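Long-range contacts in NAD nucleotidase (Haemophilus influenzae, PDB 3ZTV), which degrades NAD to adenosine and nicotinamide riboside as a periplasmic zinc 5'-nucleotidase, with NAD(P) pyrophosphatase activity and highest activity on AMP: residues Pro122-Asn127 and Ile153-Leu158; Thr463-Tyr468 and Gly520-Lys525. One frame throughout, in Å; residues are numbered along the deposited sequence.

Contact 1: residues Pro122-Asn127 and Ile153-Leu158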
loop_
_atom_site.group_PDB
_atom_site.type_symbol
_atom_site.label_atom_id
_atom_site.label_comp_id
_atom_site.label_asym_id
_atom_site.label_seq_id
_atom_site.Cartn_x
_atom_site.Cartn_y
_atom_site.Cartn_z
ATOM N N PRO A 122 13.073 -23.291 -10.666
ATOM C CA PRO A 122 12.738 -21.883 -10.926
ATOM C C PRO A 122 12.109 -21.196 -9.718
ATOM O O PRO A 122 11.235 -21.774 -9.061
ATOM C CB PRO A 122 11.724 -21.974 -12.062
ATOM C CG PRO A 122 12.128 -23.212 -12.809
ATOM C CD PRO A 122 12.570 -24.183 -11.728
ATOM N N VAL A 123 12.546 -19.970 -9.437
ATOM C CA VAL A 123 12.088 -19.233 -8.263
ATOM C C VAL A 123 11.177 -18.073 -8.685
ATOM O O VAL A 123 11.489 -17.337 -9.635
ATOM C CB VAL A 123 13.281 -18.694 -7.435
ATOM C CG1 VAL A 123 12.792 -18.020 -6.174
ATOM C CG2 VAL A 123 14.269 -19.811 -7.107
ATOM N N LEU A 124 10.058 -17.903 -7.979
ATOM C CA LEU A 124 9.121 -16.805 -8.231
ATOM C C LEU A 124 8.896 -15.950 -6.988
ATOM O O LEU A 124 8.736 -16.484 -5.883
ATOM C CB LEU A 124 7.766 -17.362 -8.665
ATOM C CG LEU A 124 7.730 -18.331 -9.840
ATOM C CD1 LEU A 124 6.313 -18.890 -10.011
ATOM C CD2 LEU A 124 8.204 -17.650 -11.108
ATOM N N SER A 125 8.840 -14.633 -7.173
ATOM C CA SER A 125 8.414 -13.721 -6.109
ATOM C C SER A 125 8.126 -12.351 -6.715
ATOM O O SER A 125 9.041 -11.665 -7.192
ATOM C CB SER A 125 9.461 -13.602 -4.998
ATOM O OG SER A 125 8.926 -12.857 -3.924
ATOM N N ALA A 126 6.852 -11.971 -6.733
ATOM C CA ALA A 126 6.423 -10.745 -7.405
ATOM C C ALA A 126 6.495 -9.491 -6.533
ATOM O O ALA A 126 6.539 -8.392 -7.072
ATOM C CB ALA A 126 5.010 -10.910 -7.962
ATOM N N ASN A 127 6.501 -9.640 -5.208
ATOM C CA ASN A 127 6.483 -8.479 -4.317
ATOM C C ASN A 127 7.804 -8.297 -3.557
ATOM O O ASN A 127 7.881 -7.494 -2.617
ATOM C CB ASN A 127 5.285 -8.508 -3.351
ATOM C CG ASN A 127 5.372 -9.632 -2.329
ATOM O OD1 ASN A 127 5.875 -10.717 -2.616
ATOM N ND2 ASN A 127 4.855 -9.375 -1.139
ATOM N N ILE A 153 -1.576 -20.790 -18.545
ATOM C CA ILE A 153 -1.826 -20.663 -17.120
ATOM C C ILE A 153 -0.680 -19.865 -16.509
ATOM O O ILE A 153 0.489 -20.156 -16.762
ATOM C CB ILE A 153 -1.939 -22.044 -16.439
ATOM C CG1 ILE A 153 -3.044 -22.878 -17.105
ATOM C CG2 ILE A 153 -2.196 -21.892 -14.949
ATOM C CD1 ILE A 153 -3.262 -24.251 -16.488
ATOM N N ALA A 154 -1.015 -18.841 -15.734
ATOM C CA ALA A 154 0.005 -18.036 -15.074
ATOM C C ALA A 154 0.171 -18.456 -13.622
ATOM O O ALA A 154 -0.804 -18.805 -12.945
ATOM C CB ALA A 154 -0.359 -16.561 -15.156
ATOM N N ILE A 155 1.413 -18.416 -13.147
ATOM C CA ILE A 155 1.683 -18.604 -11.733
ATOM C C ILE A 155 2.505 -17.420 -11.218
ATOM O O ILE A 155 3.499 -17.024 -11.832
ATOM C CB ILE A 155 2.358 -19.961 -11.451
ATOM C CG1 ILE A 155 2.575 -20.147 -9.946
ATOM C CG2 ILE A 155 3.631 -20.116 -12.247
ATOM C CD1 ILE A 155 2.857 -21.584 -9.535
ATOM N N ILE A 156 2.054 -16.846 -10.109
ATOM C CA ILE A 156 2.631 -15.640 -9.516
ATOM C C ILE A 156 3.191 -16.003 -8.144
ATOM O O ILE A 156 2.516 -16.675 -7.366
ATOM C CB ILE A 156 1.539 -14.558 -9.314
ATOM C CG1 ILE A 156 0.857 -14.192 -10.630
ATOM C CG2 ILE A 156 2.094 -13.304 -8.640
ATOM C CD1 ILE A 156 -0.455 -13.484 -10.417
ATOM N N GLY A 157 4.413 -15.571 -7.825
ATOM C CA GLY A 157 4.958 -15.818 -6.502
ATOM C C GLY A 157 4.702 -14.649 -5.566
ATOM O O GLY A 157 4.592 -13.508 -6.023
ATOM N N LEU A 158 4.653 -14.903 -4.260
ATOM C CA LEU A 158 4.384 -13.843 -3.285
ATOM C C LEU A 158 4.960 -14.193 -1.916
ATOM O O LEU A 158 4.871 -15.349 -1.486
ATOM C CB LEU A 158 2.867 -13.610 -3.158
ATOM C CG LEU A 158 2.382 -12.232 -2.685
ATOM C CD1 LEU A 158 2.571 -11.174 -3.765
ATOM C CD2 LEU A 158 0.905 -12.300 -2.277
#
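A single backbone hydrogen bond joins the segments, from Ala126 N to Gly157 O (2.8 Å, N-H...O angle 159°), with the donor standing 57° out of the carbonyl plane. Gly157 suits this point because the chains come very close: a CB there would collide with Leu124 O and Ser125 N, and the CA atoms of Ser125 and Gly157 lie 4.1 Å apart. The apolar contacts lie either side of Ser125 in sequence. Leu124 reaches Ile155 with its branch end, CD1 to CG2 at 3.7 Å, the two side chains crossing at about a right angle, while Ala126 CB meets Ile156 CG2 at 3.8 Å. In the calcineurin-like phosphoesterase domain, this joins the weakly bonded edge strand 123-124 of one mixed sheet and the loop after it to strand 151-159 of the other; Thr182 and Met186 of helix 179-191 cover Ala126 and Ile156. Polar and apolar groups meet at Asn127, whose side chain crosses that of Leu158 at about a right angle, with Leu158 CD1 3.5 Å from both Asn127 CG and Asn127 OD1. Both amide ends are occupied, OD1 by Asp159 N and ND2 by Tyr177 O, which fixes the group's rotation.

Contact 2: residues Thr463-Tyr468 and Gly520-Lys525. With ADN (adenosine), chain D.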
loop_
_atom_site.group_PDB
_atom_site.type_symbol
_atom_site.label_atom_id
_atom_site.label_comp_id
_atom_site.label_asym_id
_atom_site.label_seq_id
_atom_site.Cartn_x
_atom_site.Cartn_y
_atom_site.Cartn_z
ATOM N N THR A 463 10.256 -24.868 40.879
ATOM C CA THR A 463 11.247 -23.797 40.945
ATOM C C THR A 463 11.764 -23.444 39.557
ATOM O O THR A 463 12.356 -22.381 39.361
ATOM C CB THR A 463 12.441 -24.186 41.834
ATOM O OG1 THR A 463 12.971 -25.441 41.392
ATOM C CG2 THR A 463 12.011 -24.300 43.290
ATOM N N GLY A 464 11.541 -24.331 38.593
ATOM C CA GLY A 464 11.988 -24.099 37.230
ATOM C C GLY A 464 11.305 -22.925 36.546
ATOM O O GLY A 464 11.735 -22.494 35.474
ATOM N N ALA A 465 10.241 -22.407 37.154
ATOM C CA ALA A 465 9.532 -21.255 36.594
ATOM C C ALA A 465 10.275 -19.932 36.792
ATOM O O ALA A 465 9.942 -18.932 36.156
ATOM C CB ALA A 465 8.131 -21.156 37.182
ATOM N N PHE A 466 11.268 -19.907 37.674
ATOM C CA PHE A 466 11.875 -18.633 38.045
ATOM C C PHE A 466 12.448 -17.921 36.817
ATOM O O PHE A 466 13.229 -18.507 36.072
ATOM C CB PHE A 466 12.942 -18.815 39.124
ATOM C CG PHE A 466 13.255 -17.546 39.855
ATOM C CD1 PHE A 466 14.180 -16.648 39.346
ATOM C CD2 PHE A 466 12.593 -17.237 41.036
ATOM C CE1 PHE A 466 14.455 -15.465 40.009
ATOM C CE2 PHE A 466 12.863 -16.053 41.702
ATOM C CZ PHE A 466 13.799 -15.167 41.183
ATOM N N PRO A 467 12.065 -16.643 36.602
ATOM C CA PRO A 467 12.381 -15.945 35.352
ATOM C C PRO A 467 13.678 -15.138 35.369
ATOM O O PRO A 467 13.999 -14.481 36.363
ATOM C CB PRO A 467 11.196 -14.993 35.197
ATOM C CG PRO A 467 10.883 -14.601 36.611
ATOM C CD PRO A 467 11.144 -15.853 37.443
ATOM N N TYR A 468 14.406 -15.197 34.263
ATOM C CA TYR A 468 15.580 -14.357 34.041
ATOM C C TYR A 468 15.447 -13.772 32.647
ATOM O O TYR A 468 14.891 -14.417 31.753
ATOM C CB TYR A 468 16.875 -15.170 34.122
ATOM C CG TYR A 468 17.167 -15.777 35.480
ATOM C CD1 TYR A 468 16.525 -16.937 35.902
ATOM C CD2 TYR A 468 18.097 -15.195 36.335
ATOM C CE1 TYR A 468 16.799 -17.499 37.141
ATOM C CE2 TYR A 468 18.373 -15.751 37.580
ATOM C CZ TYR A 468 17.722 -16.901 37.976
ATOM O OH TYR A 468 17.989 -17.473 39.208
ATOM N N GLY A 520 1.557 -20.478 28.625
ATOM C CA GLY A 520 1.120 -20.388 30.005
ATOM C C GLY A 520 1.640 -21.475 30.926
ATOM O O GLY A 520 1.270 -21.529 32.099
ATOM N N LYS A 521 2.500 -22.347 30.413
ATOM C CA LYS A 521 3.065 -23.403 31.244
ATOM C C LYS A 521 3.953 -22.804 32.339
ATOM O O LYS A 521 4.322 -21.627 32.275
ATOM C CB LYS A 521 3.858 -24.398 30.393
ATOM C CG LYS A 521 3.049 -25.052 29.285
ATOM C CD LYS A 521 2.009 -26.001 29.841
ATOM C CE LYS A 521 1.142 -26.560 28.723
ATOM N NZ LYS A 521 1.974 -27.070 27.597
ATOM N N ASP A 522 4.282 -23.611 33.344
ATOM C CA ASP A 522 5.111 -23.171 34.466
ATOM C C ASP A 522 4.527 -21.954 35.189
ATOM O O ASP A 522 5.262 -21.135 35.744
ATOM C CB ASP A 522 6.545 -22.886 34.005
ATOM C CG ASP A 522 7.553 -23.880 34.570
ATOM O OD1 ASP A 522 7.125 -24.910 35.141
ATOM O OD2 ASP A 522 8.772 -23.642 34.444
ATOM N N GLY A 523 3.205 -21.832 35.172
ATOM C CA GLY A 523 2.530 -20.769 35.897
ATOM C C GLY A 523 2.637 -19.374 35.305
ATOM O O GLY A 523 2.315 -18.392 35.972
ATOM N N TYR A 524 3.079 -19.276 34.053
ATOM C CA TYR A 524 3.164 -17.991 33.370
ATOM C C TYR A 524 1.766 -17.550 32.919
ATOM O O TYR A 524 1.478 -17.439 31.724
ATOM C CB TYR A 524 4.145 -18.075 32.193
ATOM C CG TYR A 524 5.610 -18.017 32.606
ATOM C CD1 TYR A 524 6.172 -19.007 33.411
ATOM C CD2 TYR A 524 6.427 -16.976 32.185
ATOM C CE1 TYR A 524 7.512 -18.953 33.781
ATOM C CE2 TYR A 524 7.759 -16.911 32.549
ATOM C CZ TYR A 524 8.293 -17.894 33.352
ATOM O OH TYR A 524 9.615 -17.818 33.708
ATOM N N LYS A 525 0.904 -17.289 33.899
ATOM C CA LYS A 525 -0.511 -17.005 33.654
ATOM C C LYS A 525 -0.741 -15.914 32.615
ATOM O O LYS A 525 -1.580 -16.064 31.722
ATOM C CB LYS A 525 -1.229 -16.648 34.964
ATOM C CG LYS A 525 -1.324 -17.805 35.948
ATOM C CD LYS A 525 -2.080 -17.413 37.210
ATOM C CE LYS A 525 -2.126 -18.565 38.205
ATOM N NZ LYS A 525 -2.634 -18.133 39.535
HETATM O "O5'" ADN D . 10.952 -30.826 35.240
HETATM C "C5'" ADN D . 9.875 -29.959 34.876
HETATM C "C4'" ADN D . 10.420 -28.547 34.704
HETATM O "O4'" ADN D . 11.280 -28.486 33.562
HETATM C "C3'" ADN D . 9.334 -27.517 34.465
HETATM O "O3'" ADN D . 8.868 -26.958 35.697
HETATM C "C2'" ADN D . 10.031 -26.474 33.612
HETATM O "O2'" ADN D . 10.692 -25.500 34.429
HETATM C "C1'" ADN D . 11.087 -27.259 32.857
HETATM N N9 ADN D . 10.600 -27.549 31.491
HETATM C C8 ADN D . 9.922 -28.638 31.076
HETATM N N7 ADN D . 9.644 -28.555 29.746
HETATM C C5 ADN D . 10.149 -27.384 29.296
HETATM C C6 ADN D . 10.226 -26.657 28.009
HETATM N N6 ADN D . 9.687 -27.150 26.871
HETATM N N1 ADN D . 10.855 -25.465 28.000
HETATM C C2 ADN D . 11.407 -24.935 29.106
HETATM N N3 ADN D . 11.376 -25.536 30.304
HETATM C C4 ADN D . 10.780 -26.739 30.453
#
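The ribose side of the adenosine pocket is built here, where the 3-10 turn 463-465 meets the loop between helices 515-518 and 525-530. Asp522 faces the ligand with both carboxylate oxygens: adenosine O3' donates to Asp522 OD1 and adenosine O2' to Asp522 OD2, each at 2.7 Å. This two-pronged grip suits an aspartate, whose short flat carboxylate matches the vicinal hydroxyls of a ribose. Gly464 O lies 3.3 Å from adenosine O2', and a CB on Gly464 would clash with that atom. Asn408 completes the corner with weak bonds to Asp522 OD2 and Gly464 O. Within the C-terminal domain of the 5'-nucleotidase family, the turn leads through Phe466 into edge strand 467-470, and Tyr524, at the N-cap position of helix 525-530, ties the loop to the end of that turn. Its phenol OH donates to Ala465 O at 2.7 Å, tilted 29° from the carbonyl plane, and has Pro467 CB 3.6 Å away. Ala465 CB lies 3.2 Å from Asp522 O and 4.1 Å from Tyr524 CE1; a side chain ending at CB fits so close an approach of the loop. Val449 and Ala453 of helix 443-460 touch the tyrosine.

In the fold
Contact 1 closes before contact 2 opens along the chain, and the two lie on opposite sides of its centre, about 44 Å apart between centres and about 31 Å between nearest atoms. They share no sheet. Contact 1 lies in the calcineurin-like phosphoesterase domain, which carries the zinc ions; the side chain of Leu158 is about 12 Å from a bound zinc ion and about 7 Å from that of His203, a probable zinc ligand. Contact 2 belongs to the C-terminal domain, at the edge of the five-stranded sheet, where strand 467-470 begins, and touches adenosine directly. Metal centre and nucleoside pocket are thus housed in different domains, consistent with catalysis that needs both brought together.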